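Local coordinates for apoptosis regulator ced-9 (Caenorhabditis elegans, PDB 1OHU), which restrains programmed cell death by sequestering the caspase activator CED-4 until EGL-1 binds and releases it, at residues A[105-110]-A[137-142]. The protein carries 3 engineered substitutions. Sequence-based numbering, arbitrary orientation.
Sequences IGLISF and LFIKTR
L107 reaches across to helix 128-144 with its CD1 methyl, which lies 3.7 Å from CD1 of the F138 ring and 3.9 Å from CG1 of I139, so one branch meets both residues. The methyl comes up to the ring obliquely, and the two side chains run roughly perpendicular to each other. I139 answers in the reverse direction: with CG1 anti to its carbonyl carbon (chi1 -61°) and the chain extended beyond, CD1 is carried over to I108, 3.7 Å from CG1 of that residue, and lies 4.1 Å from CB of L107. I108 and I139 likewise meet at about a right angle. The short helical segments are nearly antiparallel (170°), with axes 10.9 Å apart, and the two segments touch through side chains only. This is core packing of the all-helical Bcl-2 fold, and residues 105-110 belong to the predicted BH1 motif. M99 touches both L107 and F138, while F16 and Y20 of helix 13-27, within the predicted BH4 motif, pack on I108. Behind the contact, the guanidinium of R142 sits over one face of the F138 ring, its CZ 3.6 Å above the plane near the ring centre.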
# COMPACT_ATOMS: atom_id res chain seq x y z
N ILE A 105 -2.36 5.50 1.85
CA ILE A 105 -2.34 5.18 0.43
C ILE A 105 -0.91 5.12 -0.11
O ILE A 105 -0.57 4.23 -0.89
CB ILE A 105 -3.12 6.26 -0.36
CG1 ILE A 105 -4.59 6.24 0.08
CG2 ILE A 105 -2.98 6.04 -1.86
CD1 ILE A 105 -5.40 7.37 -0.48
N GLY A 106 -0.08 6.06 0.32
CA GLY A 106 1.29 6.11 -0.13
C GLY A 106 2.09 4.90 0.32
O GLY A 106 2.90 4.37 -0.44
N LEU A 107 1.87 4.47 1.56
CA LEU A 107 2.59 3.31 2.09
C LEU A 107 2.23 2.02 1.34
O LEU A 107 3.11 1.23 1.00
CB LEU A 107 2.29 3.13 3.58
CG LEU A 107 2.82 4.24 4.50
CD1 LEU A 107 2.36 3.98 5.92
CD2 LEU A 107 4.33 4.27 4.43
N ILE A 108 0.94 1.82 1.08
CA ILE A 108 0.49 0.64 0.36
C ILE A 108 0.96 0.73 -1.10
O ILE A 108 1.48 -0.24 -1.65
CB ILE A 108 -1.05 0.50 0.40
CG1 ILE A 108 -1.51 0.23 1.84
CG2 ILE A 108 -1.50 -0.63 -0.50
CD1 ILE A 108 -3.00 -0.01 1.99
N SER A 109 0.78 1.91 -1.70
CA SER A 109 1.19 2.13 -3.08
C SER A 109 2.68 1.85 -3.24
O SER A 109 3.09 1.15 -4.18
CB SER A 109 0.89 3.58 -3.49
OG SER A 109 1.16 3.77 -4.87
N PHE A 110 3.48 2.40 -2.34
CA PHE A 110 4.93 2.21 -2.39
C PHE A 110 5.29 0.74 -2.20
O PHE A 110 6.17 0.22 -2.87
CB PHE A 110 5.61 3.04 -1.31
CG PHE A 110 7.10 2.88 -1.28
CD1 PHE A 110 7.86 3.22 -2.40
CD2 PHE A 110 7.75 2.35 -0.17
CE1 PHE A 110 9.25 3.02 -2.41
CE2 PHE A 110 9.12 2.16 -0.16
CZ PHE A 110 9.88 2.49 -1.29
N LEU A 137 2.08 -4.10 9.39
CA LEU A 137 2.38 -3.80 10.78
C LEU A 137 2.51 -2.29 11.00
O LEU A 137 1.91 -1.72 11.91
CB LEU A 137 3.66 -4.52 11.19
CG LEU A 137 4.12 -4.55 12.64
CD1 LEU A 137 5.27 -5.54 12.79
CD2 LEU A 137 4.54 -3.16 13.08
N PHE A 138 3.31 -1.64 10.17
CA PHE A 138 3.53 -0.20 10.29
C PHE A 138 2.20 0.56 10.29
O PHE A 138 1.98 1.44 11.12
CB PHE A 138 4.42 0.28 9.14
CG PHE A 138 4.91 1.69 9.30
CD1 PHE A 138 4.13 2.77 8.88
CD2 PHE A 138 6.16 1.95 9.84
CE1 PHE A 138 4.59 4.08 8.99
CE2 PHE A 138 6.64 3.25 9.96
CZ PHE A 138 5.86 4.32 9.53
N ILE A 139 1.31 0.18 9.38
CA ILE A 139 0.01 0.81 9.24
C ILE A 139 -0.95 0.48 10.38
O ILE A 139 -1.73 1.33 10.80
CB ILE A 139 -0.66 0.42 7.90
CG1 ILE A 139 0.21 0.88 6.73
CG2 ILE A 139 -2.04 1.06 7.80
CD1 ILE A 139 -0.40 0.63 5.37
N LYS A 140 -0.89 -0.76 10.85
CA LYS A 140 -1.73 -1.22 11.95
C LYS A 140 -1.58 -0.33 13.18
O LYS A 140 -2.55 0.21 13.71
CB LYS A 140 -1.33 -2.64 12.35
CG LYS A 140 -2.03 -3.74 11.61
CD LYS A 140 -1.57 -5.06 12.20
CE LYS A 140 -2.53 -6.16 11.86
NZ LYS A 140 -2.00 -7.46 12.33
N THR A 141 -0.34 -0.22 13.64
CA THR A 141 0.00 0.58 14.80
C THR A 141 -0.56 1.99 14.64
O THR A 141 -1.49 2.39 15.34
CB THR A 141 1.52 0.67 14.96
OG1 THR A 141 2.09 -0.64 14.85
CG2 THR A 141 1.88 1.27 16.30
N ARG A 142 0.02 2.74 13.71
CA ARG A 142 -0.38 4.11 13.43
C ARG A 142 -1.89 4.30 13.38
O ARG A 142 -2.41 5.30 13.86
CB ARG A 142 0.23 4.58 12.12
CG ARG A 142 1.73 4.33 11.97
CD ARG A 142 2.53 5.13 12.97
NE ARG A 142 3.97 4.89 12.88
CZ ARG A 142 4.55 3.70 12.93
NH1 ARG A 142 5.87 3.60 12.86
NH2 ARG A 142 3.82 2.60 13.04